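Local coordinates for PppA (Pseudomonas aeruginosa, PDB 6JKV), which probably acts as a metal-dependent protein serine/threonine phosphatase of the PP2C family and is a key regulatory component of type VI secretion, at residues Trp57-Gly62 and Thr255-Arg260; His66-Phe71 and Ser117-Thr122; Arg156-Val161 and Val184-Gly189. All blocks are in the same frame, centred on the assembly; numbering follows the deposited sequence.

Contact 1: Trp57-Gly62 and Thr255-Arg260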
ATOM      1  N   TRP A  57      -2.811   2.258   8.290  1.00 16.40           N
ATOM      2  CA  TRP A  57      -2.727   1.015   7.487  1.00 16.18           C
ATOM      3  C   TRP A  57      -1.753   1.248   6.342  1.00 15.41           C
ATOM      4  O   TRP A  57      -1.891   2.257   5.645  1.00 15.80           O
ATOM      5  CB  TRP A  57      -4.112   0.600   6.998  1.00 15.77           C
ATOM      6  CG  TRP A  57      -5.076   0.477   8.133  1.00 16.20           C
ATOM      7  CD1 TRP A  57      -5.272  -0.613   8.926  1.00 16.91           C
ATOM      8  CD2 TRP A  57      -5.957   1.498   8.626  1.00 16.04           C
ATOM      9  NE1 TRP A  57      -6.223  -0.344   9.873  1.00 18.19           N
ATOM     10  CE2 TRP A  57      -6.670   0.941   9.703  1.00 17.31           C
ATOM     11  CE3 TRP A  57      -6.221   2.816   8.251  1.00 17.09           C
ATOM     12  CZ2 TRP A  57      -7.633   1.660  10.408  1.00 17.47           C
ATOM     13  CZ3 TRP A  57      -7.174   3.527   8.949  1.00 17.57           C
ATOM     14  CH2 TRP A  57      -7.863   2.958  10.015  1.00 17.14           C
ATOM     15  N   VAL A  58      -0.795   0.344   6.187  1.00 15.88           N
ATOM     16  CA  VAL A  58       0.341   0.532   5.253  1.00 16.36           C
ATOM     17  C   VAL A  58       0.539  -0.769   4.487  1.00 15.97           C
ATOM     18  O   VAL A  58       0.462  -1.842   5.105  1.00 17.17           O
ATOM     19  CB  VAL A  58       1.619   0.955   6.002  1.00 16.62           C
ATOM     20  CG1 VAL A  58       2.804   1.054   5.055  1.00 16.11           C
ATOM     21  CG2 VAL A  58       1.425   2.264   6.759  1.00 17.24           C
ATOM     22  N   VAL A  59       0.781  -0.655   3.186  1.00 15.91           N
ATOM     23  CA  VAL A  59       1.360  -1.738   2.353  1.00 16.49           C
ATOM     24  C   VAL A  59       2.574  -1.171   1.612  1.00 16.88           C
ATOM     25  O   VAL A  59       2.465  -0.074   1.051  1.00 16.91           O
ATOM     26  CB  VAL A  59       0.317  -2.320   1.392  1.00 16.27           C
ATOM     27  CG1 VAL A  59       0.956  -3.289   0.406  1.00 16.60           C
ATOM     28  CG2 VAL A  59      -0.825  -2.985   2.147  1.00 17.06           C
ATOM     29  N   ALA A  60       3.689  -1.901   1.626  1.00 17.14           N
ATOM     30  CA  ALA A  60       4.952  -1.497   0.972  1.00 17.26           C
ATOM     31  C   ALA A  60       5.493  -2.655   0.132  1.00 17.24           C
ATOM     32  O   ALA A  60       5.707  -3.739   0.686  1.00 18.21           O
ATOM     33  CB  ALA A  60       5.949  -1.051   2.016  1.00 16.78           C
ATOM     34  N   ASP A  61       5.698  -2.418  -1.161  1.00 17.81           N
ATOM     35  CA  ASP A  61       6.242  -3.423  -2.102  1.00 18.50           C
ATOM     36  C   ASP A  61       7.744  -3.172  -2.263  1.00 19.14           C
ATOM     37  O   ASP A  61       8.119  -2.226  -2.973  1.00 18.84           O
ATOM     38  CB  ASP A  61       5.516  -3.381  -3.447  1.00 18.55           C
ATOM     39  CG  ASP A  61       5.983  -4.464  -4.405  1.00 19.26           C
ATOM     40  OD1 ASP A  61       7.042  -5.069  -4.135  1.00 18.63           O
ATOM     41  OD2 ASP A  61       5.297  -4.687  -5.421  1.00 18.89           O
ATOM     42  N   GLY A  62       8.565  -3.993  -1.612  1.00 19.95           N
ATOM     43  CA  GLY A  62      10.030  -3.884  -1.679  1.00 21.14           C
ATOM     44  C   GLY A  62      10.560  -4.407  -2.996  1.00 22.04           C
ATOM     45  O   GLY A  62       9.963  -5.340  -3.556  1.00 22.54           O
ATOM     46  N   THR A 255      -0.026  -9.085  -1.464  1.00 18.79           N
ATOM     47  CA  THR A 255      -0.456  -8.592  -0.139  1.00 19.48           C
ATOM     48  C   THR A 255      -1.782  -7.850  -0.295  1.00 18.80           C
ATOM     49  O   THR A 255      -1.927  -7.081  -1.267  1.00 19.10           O
ATOM     50  CB  THR A 255       0.612  -7.696   0.496  1.00 19.05           C
ATOM     51  OG1 THR A 255       1.832  -8.434   0.518  1.00 20.46           O
ATOM     52  CG2 THR A 255       0.236  -7.263   1.899  1.00 18.60           C
ATOM     53  N   ALA A 256      -2.704  -8.088   0.632  1.00 18.44           N
ATOM     54  CA  ALA A 256      -4.009  -7.406   0.687  1.00 18.17           C
ATOM     55  C   ALA A 256      -4.263  -6.974   2.128  1.00 17.41           C
ATOM     56  O   ALA A 256      -3.992  -7.758   3.060  1.00 18.61           O
ATOM     57  CB  ALA A 256      -5.103  -8.307   0.166  1.00 19.04           C
ATOM     58  N   LEU A 257      -4.723  -5.740   2.282  1.00 17.02           N
ATOM     59  CA  LEU A 257      -5.118  -5.168   3.587  1.00 16.66           C
ATOM     60  C   LEU A 257      -6.459  -4.469   3.392  1.00 16.72           C
ATOM     61  O   LEU A 257      -6.542  -3.561   2.532  1.00 16.07           O
ATOM     62  CB  LEU A 257      -4.031  -4.202   4.059  1.00 15.53           C
ATOM     63  CG  LEU A 257      -3.998  -3.924   5.557  1.00 16.17           C
ATOM     64  CD1 LEU A 257      -2.580  -3.589   6.021  1.00 16.00           C
ATOM     65  CD2 LEU A 257      -4.958  -2.794   5.885  1.00 16.28           C
ATOM     66  N   VAL A 258      -7.474  -4.909   4.134  1.00 16.77           N
ATOM     67  CA  VAL A 258      -8.858  -4.383   4.003  1.00 16.85           C
ATOM     68  C   VAL A 258      -9.217  -3.647   5.289  1.00 17.25           C
ATOM     69  O   VAL A 258      -8.932  -4.164   6.383  1.00 18.56           O
ATOM     70  CB  VAL A 258      -9.872  -5.485   3.646  1.00 17.37           C
ATOM     71  CG1 VAL A 258     -11.311  -5.020   3.854  1.00 18.12           C
ATOM     72  CG2 VAL A 258      -9.662  -5.940   2.214  1.00 16.60           C
ATOM     73  N   VAL A 259      -9.793  -2.462   5.129  1.00 16.61           N
ATOM     74  CA  VAL A 259     -10.291  -1.620   6.241  1.00 16.66           C
ATOM     75  C   VAL A 259     -11.777  -1.369   5.991  1.00 17.11           C
ATOM     76  O   VAL A 259     -12.154  -1.033   4.847  1.00 16.44           O
ATOM     77  CB  VAL A 259      -9.502  -0.304   6.343  1.00 16.18           C
ATOM     78  CG1 VAL A 259      -9.960   0.541   7.520  1.00 16.32           C
ATOM     79  CG2 VAL A 259      -8.006  -0.559   6.434  1.00 17.36           C
ATOM     80  N   ARG A 260     -12.584  -1.511   7.036  1.00 16.65           N
ATOM     81  CA  ARG A 260     -14.037  -1.248   6.968  1.00 17.41           C
ATOM     82  C   ARG A 260     -14.419  -0.233   8.045  1.00 17.56           C
ATOM     83  O   ARG A 260     -14.032  -0.429   9.202  1.00 16.23           O
ATOM     84  CB  ARG A 260     -14.835  -2.540   7.142  1.00 17.81           C
ATOM     85  CG  ARG A 260     -16.339  -2.321   7.060  1.00 18.76           C
ATOM     86  CD  ARG A 260     -17.093  -3.624   7.099  1.00 20.03           C
ATOM     87  NE  ARG A 260     -17.133  -4.279   5.800  1.00 19.86           N
ATOM     88  CZ  ARG A 260     -17.956  -3.951   4.818  1.00 20.61           C
ATOM     89  NH1 ARG A 260     -18.794  -2.933   4.961  1.00 21.17           N
ATOM     90  NH2 ARG A 260     -17.935  -4.647   3.691  1.00 20.48           N
TER
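W57 and V259 meet where the two sheets of the PP2C sandwich face each other, with L257 beside them. Strand segments 57-62 and 255-260 belong to different sheets and run nearly antiparallel, at 165°. With their axes 8.0 Å apart at the closest, they are too distant for backbone hydrogen bonds, so side chains join them.

W57 can be followed outward. Its CB lies 3.7 Å from L257 CD2. With chi1 at -55°, CG is anti to the carbonyl carbon, which turns the indole across V259. W57 CG is 3.5 Å from V259 CG2, and this methyl stands over a face of the five-membered ring, 9° off its normal: a CH-pi contact. CD1 touches two methyls, V259 CG2 at 3.7 Å and L257 CD2, the latter approaching obliquely. NE1 makes a weak hydrogen bond to S31 OG. Farther out, CZ2 meets the other methyl of V259, CG1, at 3.9 Å. The broad indole thus spans both branches of one valine, and Y29 meets the ring as well.

L257 packs against both W57 and V59. Its CB is 3.9 Å from V59 CG2 as the two side chains slide past each other in opposite directions, while its CD1 lies 3.6 Å from V58 O. V59 and T255 meet more loosely through methyls. The hydroxyl of T255 serves another purpose, bonding to S35 and D46, so a threonine can close this row with its methyl turned inward.

Past the apolar contact, at one end of the strand, lie the metal ligands: D61 OD1 and G62 O bind one manganese, and D61 OD2 joins D214 and D252 at the other. Between the segments themselves, methyls and an indole ring meet without any hydrogen bond, so close packing of branched and aromatic groups holds the two sheets together here.

Contact 2: His66-Phe71 and Ser117-Thr122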
ATOM      1  N   HIS A  66      16.356 -10.198  -1.451  1.00 31.15           N
ATOM      2  CA  HIS A  66      16.554 -10.363   0.009  1.00 31.89           C
ATOM      3  C   HIS A  66      17.692  -9.450   0.494  1.00 32.40           C
ATOM      4  O   HIS A  66      18.720  -9.320  -0.214  1.00 32.45           O
ATOM      5  CB  HIS A  66      16.818 -11.839   0.345  1.00 33.58           C
ATOM      6  CG  HIS A  66      17.458 -12.045   1.678  1.00 35.29           C
ATOM      7  ND1 HIS A  66      16.754 -11.900   2.868  1.00 35.76           N
ATOM      8  CD2 HIS A  66      18.737 -12.320   2.018  1.00 36.71           C
ATOM      9  CE1 HIS A  66      17.575 -12.106   3.885  1.00 36.35           C
ATOM     10  NE2 HIS A  66      18.798 -12.361   3.386  1.00 37.23           N
ATOM     11  N   ALA A  67      17.516  -8.875   1.687  1.00 31.99           N
ATOM     12  CA  ALA A  67      18.444  -7.936   2.358  1.00 31.78           C
ATOM     13  C   ALA A  67      18.425  -6.560   1.681  1.00 30.67           C
ATOM     14  O   ALA A  67      19.237  -5.702   2.089  1.00 31.19           O
ATOM     15  CB  ALA A  67      19.853  -8.490   2.395  1.00 34.10           C
ATOM     16  N   ALA A  68      17.559  -6.350   0.685  1.00 29.62           N
ATOM     17  CA  ALA A  68      17.444  -5.060  -0.030  1.00 28.21           C
ATOM     18  C   ALA A  68      15.987  -4.592  -0.018  1.00 26.57           C
ATOM     19  O   ALA A  68      15.685  -3.627   0.698  1.00 26.77           O
ATOM     20  CB  ALA A  68      17.991  -5.180  -1.431  1.00 28.71           C
ATOM     21  N   GLY A  69      15.115  -5.249  -0.781  1.00 25.03           N
ATOM     22  CA  GLY A  69      13.702  -4.847  -0.889  1.00 23.61           C
ATOM     23  C   GLY A  69      12.986  -5.001   0.435  1.00 23.03           C
ATOM     24  O   GLY A  69      12.323  -4.044   0.865  1.00 21.31           O
ATOM     25  N   ASP A  70      13.130  -6.164   1.075  1.00 24.26           N
ATOM     26  CA  ASP A  70      12.460  -6.456   2.368  1.00 23.91           C
ATOM     27  C   ASP A  70      13.048  -5.553   3.456  1.00 24.37           C
ATOM     28  O   ASP A  70      12.284  -5.116   4.340  1.00 23.92           O
ATOM     29  CB  ASP A  70      12.542  -7.939   2.732  1.00 24.81           C
ATOM     30  CG  ASP A  70      13.928  -8.554   2.631  1.00 26.72           C
ATOM     31  OD1 ASP A  70      14.872  -7.853   2.199  1.00 27.47           O
ATOM     32  OD2 ASP A  70      14.040  -9.750   2.969  1.00 28.22           O
ATOM     33  N   PHE A  71      14.349  -5.274   3.388  1.00 24.57           N
ATOM     34  CA  PHE A  71      15.019  -4.287   4.269  1.00 25.08           C
ATOM     35  C   PHE A  71      14.264  -2.952   4.219  1.00 23.77           C
ATOM     36  O   PHE A  71      13.919  -2.404   5.285  1.00 24.09           O
ATOM     37  CB  PHE A  71      16.481  -4.113   3.864  1.00 26.70           C
ATOM     38  CG  PHE A  71      17.122  -2.837   4.346  1.00 27.51           C
ATOM     39  CD1 PHE A  71      17.374  -2.637   5.691  1.00 28.59           C
ATOM     40  CD2 PHE A  71      17.470  -1.834   3.453  1.00 27.49           C
ATOM     41  CE1 PHE A  71      17.964  -1.463   6.132  1.00 29.81           C
ATOM     42  CE2 PHE A  71      18.051  -0.658   3.895  1.00 28.33           C
ATOM     43  CZ  PHE A  71      18.304  -0.475   5.235  1.00 29.64           C
ATOM     44  N   SER A 117      22.490  -1.585  -7.310  1.00 32.81           N
ATOM     45  CA  SER A 117      21.660  -0.875  -8.312  1.00 31.42           C
ATOM     46  C   SER A 117      20.217  -0.745  -7.821  1.00 29.57           C
ATOM     47  O   SER A 117      19.622   0.314  -8.054  1.00 29.11           O
ATOM     48  CB  SER A 117      21.728  -1.567  -9.642  1.00 32.44           C
ATOM     49  OG  SER A 117      23.031  -1.459 -10.198  1.00 34.34           O
ATOM     50  N   VAL A 118      19.686  -1.768  -7.150  1.00 29.05           N
ATOM     51  CA  VAL A 118      18.251  -1.799  -6.731  1.00 28.03           C
ATOM     52  C   VAL A 118      18.165  -1.925  -5.211  1.00 27.07           C
ATOM     53  O   VAL A 118      18.643  -2.939  -4.666  1.00 26.29           O
ATOM     54  CB  VAL A 118      17.472  -2.934  -7.420  1.00 27.96           C
ATOM     55  CG1 VAL A 118      15.975  -2.776  -7.196  1.00 26.78           C
ATOM     56  CG2 VAL A 118      17.781  -3.005  -8.906  1.00 28.78           C
ATOM     57  N   MET A 119      17.561  -0.928  -4.567  1.00 26.64           N
ATOM     58  CA  MET A 119      17.222  -0.978  -3.126  1.00 26.17           C
ATOM     59  C   MET A 119      16.132   0.060  -2.862  1.00 24.89           C
ATOM     60  O   MET A 119      16.432   1.261  -2.778  1.00 26.05           O
ATOM     61  CB  MET A 119      18.448  -0.713  -2.251  1.00 28.03           C
ATOM     62  CG  MET A 119      18.152  -0.782  -0.754  1.00 27.73           C
ATOM     63  SD  MET A 119      19.612  -0.552   0.288  1.00 29.51           S
ATOM     64  CE  MET A 119      20.554  -2.029  -0.076  1.00 30.89           C
ATOM     65  N   GLY A 120      14.889  -0.391  -2.779  1.00 22.97           N
ATOM     66  CA  GLY A 120      13.772   0.521  -2.531  1.00 22.42           C
ATOM     67  C   GLY A 120      12.501  -0.219  -2.208  1.00 21.75           C
ATOM     68  O   GLY A 120      12.513  -1.457  -2.072  1.00 20.78           O
ATOM     69  N   SER A 121      11.419   0.533  -2.094  1.00 20.81           N
ATOM     70  CA  SER A 121      10.082  -0.028  -1.832  1.00 20.19           C
ATOM     71  C   SER A 121       9.033   1.012  -2.184  1.00 19.48           C
ATOM     72  O   SER A 121       9.233   2.201  -1.903  1.00 18.84           O
ATOM     73  CB  SER A 121       9.938  -0.491  -0.404  1.00 20.46           C
ATOM     74  OG  SER A 121       8.593  -0.854  -0.124  1.00 19.94           O
ATOM     75  N   THR A 122       7.954   0.558  -2.803  1.00 19.32           N
ATOM     76  CA  THR A 122       6.742   1.382  -2.973  1.00 18.57           C
ATOM     77  C   THR A 122       6.113   1.590  -1.595  1.00 17.18           C
ATOM     78  O   THR A 122       6.488   0.902  -0.610  1.00 16.26           O
ATOM     79  CB  THR A 122       5.757   0.732  -3.947  1.00 18.51           C
ATOM     80  OG1 THR A 122       5.071  -0.263  -3.184  1.00 17.69           O
ATOM     81  CG2 THR A 122       6.445   0.134  -5.157  1.00 19.43           C
TER
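F71 and M119 make a Met-aromatic contact. The thioether SD of M119 lies 3.9 Å from F71 CE2 and 5.0 Å from the ring centroid, approaching obliquely at 69° to the ring normal. F71 reaches it because its CG is anti to the backbone N (chi1 160°), swinging the ring toward the methionine. R114 adds a cation-pi contact to the same ring and also bonds to A67 O.

The apolar contacts continue from the methionine. Its chain is extended as far as SD and then bends (chi3 -67°), bringing CE to 4.3 Å from A68 CB. A small alanine fits here, at the N-cap position of helix 69-82, and its CB also lies near V118 O. V107 and A111 of helix 89-114 also pack on M119.

Backbone meets backbone at the glycines: G69 CA is 3.8 Å from G120 O, where a side chain on G69 would come close to the same carbonyl.

No hydrogen bond crosses between the two segments. Within 66-71, D70 OD1 accepts weak bonds from A67 N and F71 N, so one carboxylate oxygen weakly links the turn to the helix start. S121 OG donates to T122 O at 2.8 Å, meeting a lone pair in the carbonyl plane.

The contact seats the start of helix 69-82 against the start of strand 120-129. This helix follows the DGMGG sequence typical of bacterial PP2C phosphatases, and the S121 side chain lies about 4 Å from the manganese ligand G62. Such packing of a helix against the sheet that carries D61 and G62 belongs to the PP2C sandwich.

Contact 3: Arg156-Val161 and Val184-Gly189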
ATOM      1  N   ARG A 156      -3.198   6.459  -7.905  1.00 19.31           N
ATOM      2  CA  ARG A 156      -2.876   6.290  -9.342  1.00 20.82           C
ATOM      3  C   ARG A 156      -1.394   5.939  -9.453  1.00 20.96           C
ATOM      4  O   ARG A 156      -0.553   6.702  -8.944  1.00 21.43           O
ATOM      5  CB  ARG A 156      -3.210   7.558 -10.130  1.00 22.66           C
ATOM      6  CG  ARG A 156      -2.412   7.702 -11.417  1.00 24.26           C
ATOM      7  CD  ARG A 156      -2.924   8.804 -12.306  1.00 26.73           C
ATOM      8  NE  ARG A 156      -4.172   8.419 -12.952  1.00 28.09           N
ATOM      9  CZ  ARG A 156      -4.800   9.141 -13.867  1.00 28.52           C
ATOM     10  NH1 ARG A 156      -4.299  10.305 -14.252  1.00 30.47           N
ATOM     11  NH2 ARG A 156      -5.924   8.694 -14.403  1.00 29.52           N
ATOM     12  N   ASP A 157      -1.090   4.831 -10.127  1.00 19.84           N
ATOM     13  CA  ASP A 157       0.264   4.231 -10.140  1.00 19.76           C
ATOM     14  C   ASP A 157       1.283   5.289 -10.569  1.00 20.74           C
ATOM     15  O   ASP A 157       1.037   5.998 -11.565  1.00 21.10           O
ATOM     16  CB  ASP A 157       0.313   3.013 -11.059  1.00 20.07           C
ATOM     17  CG  ASP A 157      -0.446   1.798 -10.539  1.00 19.61           C
ATOM     18  OD1 ASP A 157      -0.907   1.833  -9.374  1.00 21.60           O
ATOM     19  OD2 ASP A 157      -0.578   0.821 -11.300  1.00 18.49           O
ATOM     20  N   HIS A 158       2.380   5.400  -9.821  1.00 20.99           N
ATOM     21  CA  HIS A 158       3.610   6.095 -10.269  1.00 20.78           C
ATOM     22  C   HIS A 158       4.416   5.095 -11.092  1.00 21.86           C
ATOM     23  O   HIS A 158       5.324   4.455 -10.545  1.00 21.16           O
ATOM     24  CB  HIS A 158       4.398   6.645  -9.085  1.00 20.32           C
ATOM     25  CG  HIS A 158       3.636   7.649  -8.296  1.00 20.27           C
ATOM     26  ND1 HIS A 158       3.425   7.505  -6.942  1.00 19.75           N
ATOM     27  CD2 HIS A 158       3.031   8.798  -8.666  1.00 19.96           C
ATOM     28  CE1 HIS A 158       2.733   8.534  -6.506  1.00 20.13           C
ATOM     29  NE2 HIS A 158       2.476   9.340  -7.548  1.00 20.06           N
ATOM     30  N   SER A 159       4.044   4.952 -12.360  1.00 22.40           N
ATOM     31  CA  SER A 159       4.594   3.934 -13.277  1.00 22.20           C
ATOM     32  C   SER A 159       4.724   4.536 -14.670  1.00 22.34           C
ATOM     33  O   SER A 159       3.935   5.436 -15.033  1.00 20.57           O
ATOM     34  CB  SER A 159       3.736   2.701 -13.310  1.00 22.13           C
ATOM     35  OG  SER A 159       2.574   2.914 -14.100  1.00 21.74           O
ATOM     36  N   TYR A 160       5.709   4.036 -15.404  1.00 23.39           N
ATOM     37  CA  TYR A 160       5.970   4.422 -16.805  1.00 25.07           C
ATOM     38  C   TYR A 160       4.707   4.202 -17.635  1.00 25.49           C
ATOM     39  O   TYR A 160       4.345   5.093 -18.429  1.00 25.95           O
ATOM     40  CB  TYR A 160       7.127   3.604 -17.372  1.00 26.00           C
ATOM     41  CG  TYR A 160       7.655   4.161 -18.662  1.00 27.55           C
ATOM     42  CD1 TYR A 160       8.511   5.251 -18.659  1.00 28.54           C
ATOM     43  CD2 TYR A 160       7.278   3.624 -19.880  1.00 28.96           C
ATOM     44  CE1 TYR A 160       9.002   5.781 -19.840  1.00 30.28           C
ATOM     45  CE2 TYR A 160       7.770   4.133 -21.070  1.00 30.90           C
ATOM     46  CZ  TYR A 160       8.623   5.225 -21.047  1.00 31.23           C
ATOM     47  OH  TYR A 160       9.123   5.743 -22.206  1.00 32.52           O
ATOM     48  N   VAL A 161       4.071   3.041 -17.449  1.00 25.06           N
ATOM     49  CA  VAL A 161       2.815   2.659 -18.149  1.00 25.80           C
ATOM     50  C   VAL A 161       1.765   3.735 -17.869  1.00 25.34           C
ATOM     51  O   VAL A 161       1.181   4.231 -18.831  1.00 26.10           O
ATOM     52  CB  VAL A 161       2.328   1.255 -17.737  1.00 26.42           C
ATOM     53  CG1 VAL A 161       0.975   0.923 -18.353  1.00 26.86           C
ATOM     54  CG2 VAL A 161       3.346   0.197 -18.115  1.00 27.44           C
ATOM     55  N   VAL A 184       8.886   1.604 -12.046  1.00 23.14           N
ATOM     56  CA  VAL A 184       8.193   2.477 -11.064  1.00 22.47           C
ATOM     57  C   VAL A 184       8.882   3.840 -11.110  1.00 22.58           C
ATOM     58  O   VAL A 184      10.124   3.880 -11.065  1.00 22.83           O
ATOM     59  CB  VAL A 184       8.202   1.842  -9.661  1.00 21.99           C
ATOM     60  CG1 VAL A 184       7.719   2.808  -8.607  1.00 21.13           C
ATOM     61  CG2 VAL A 184       7.373   0.566  -9.639  1.00 22.21           C
ATOM     62  N   THR A 185       8.102   4.912 -11.247  1.00 22.76           N
ATOM     63  CA  THR A 185       8.636   6.285 -11.447  1.00 24.05           C
ATOM     64  C   THR A 185       8.841   6.978 -10.103  1.00 23.58           C
ATOM     65  O   THR A 185       9.602   7.943 -10.056  1.00 25.57           O
ATOM     66  CB  THR A 185       7.727   7.109 -12.361  1.00 23.58           C
ATOM     67  OG1 THR A 185       6.425   7.121 -11.787  1.00 22.02           O
ATOM     68  CG2 THR A 185       7.637   6.542 -13.759  1.00 24.85           C
ATOM     69  N   ARG A 186       8.165   6.538  -9.049  1.00 22.48           N
ATOM     70  CA  ARG A 186       8.446   7.047  -7.688  1.00 22.30           C
ATOM     71  C   ARG A 186       8.299   5.896  -6.702  1.00 21.92           C
ATOM     72  O   ARG A 186       7.393   5.048  -6.878  1.00 20.88           O
ATOM     73  CB  ARG A 186       7.534   8.206  -7.273  1.00 22.40           C
ATOM     74  CG  ARG A 186       7.076   9.124  -8.393  1.00 23.90           C
ATOM     75  CD  ARG A 186       6.196  10.218  -7.827  1.00 22.91           C
ATOM     76  NE  ARG A 186       5.718  11.116  -8.866  1.00 23.54           N
ATOM     77  CZ  ARG A 186       4.952  12.177  -8.652  1.00 23.73           C
ATOM     78  NH1 ARG A 186       4.569  12.485  -7.423  1.00 23.52           N
ATOM     79  NH2 ARG A 186       4.574  12.928  -9.670  1.00 24.96           N
ATOM     80  N   ALA A 187       9.207   5.858  -5.733  1.00 21.27           N
ATOM     81  CA  ALA A 187       9.202   4.895  -4.623  1.00 20.50           C
ATOM     82  C   ALA A 187      10.269   5.332  -3.629  1.00 21.23           C
ATOM     83  O   ALA A 187      11.133   6.170  -3.985  1.00 22.54           O
ATOM     84  CB  ALA A 187       9.444   3.482  -5.108  1.00 20.95           C
ATOM     85  N   VAL A 188      10.201   4.769  -2.433  1.00 20.23           N
ATOM     86  CA  VAL A 188      11.178   5.051  -1.360  1.00 21.32           C
ATOM     87  C   VAL A 188      12.541   4.550  -1.834  1.00 22.54           C
ATOM     88  O   VAL A 188      12.639   3.373  -2.231  1.00 23.73           O
ATOM     89  CB  VAL A 188      10.745   4.418  -0.032  1.00 20.87           C
ATOM     90  CG1 VAL A 188      11.747   4.714   1.065  1.00 22.39           C
ATOM     91  CG2 VAL A 188       9.361   4.891   0.379  1.00 20.35           C
ATOM     92  N   GLY A 189      13.532   5.441  -1.845  1.00 23.40           N
ATOM     93  CA  GLY A 189      14.935   5.119  -2.158  1.00 25.29           C
ATOM     94  C   GLY A 189      15.293   5.322  -3.618  1.00 25.97           C
ATOM     95  O   GLY A 189      16.492   5.196  -3.938  1.00 27.64           O
TER
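H158, R186 and T185 give up most of the surface buried between 156-161 and 184-189. The H158 imidazole is the centre of the contact. R186 lays its chain across one face of the ring: CD stands over the centre, 3.6 Å from the centroid and 14° off the normal. Farther along, R186 NE is 3.6 Å from H158 CD2, and the guanidinium plane is only 6° from that of the ring, so the two flat groups overlap partly and in parallel. An arginine suits this place because its methylenes, extended from CG to NE, cover the ring while its flat end continues the same layer. Over the opposite face of the imidazole comes R156 O, and the W137 ring meets H158 at a shallow angle.

The ring nitrogens have partners beyond the two segments, ND1 the backbone N of G139 and NE2 S197 OG. Histidine suits a place that needs both a flat face and two polar edge atoms, and these bonds fix its rotation.

T185 N donates to H158 O at 2.9 Å, a fairly straight bond (161°) whose donor stands above the carbonyl plane. The same oxygen has V184 CA 3.5 Å away in a CA-H...O contact, beside a single beta bridge between S159 and V184. Beta-branched T185 packs both ways: OG1 lies against H158 CB without a hydrogen bond, and CG2 is 3.6 Å from Y160 N, at the start of helix 160-165, N-capped by S159.

A backbone N can only donate, so H158 ND1 probably accepts and NE2 would then carry the ring proton. On this reading the histidine is most likely neutral, which would ease its overlap with a cationic guanidinium, so that stacking and one backbone hydrogen bond join the segments.

In the fold
From the N terminus, strand 56-63 opens contact 1 and leads directly into 66-71, where contact 2 begins. Contact 2 closes first, at 117-122, after the chain has made helices 69-82 and 89-114. Three strands later, contact 3 opens at 156-161 and closes at 184-189, bracketing helix 160-165 and the unmodelled residues 168-176. Only strand 254-261 closes contact 1, so the other two lie in series within its long loop and none cross. Contact 1 joins the two sheets, contact 2 seats a helix on one, and contact 3 ties the start of helix 160-165 to the loop before strand 197-202. Probable backbone bonds D61-T122 and S121-V188 connect them through contact 2, whereas contacts 1 and 3 do not touch.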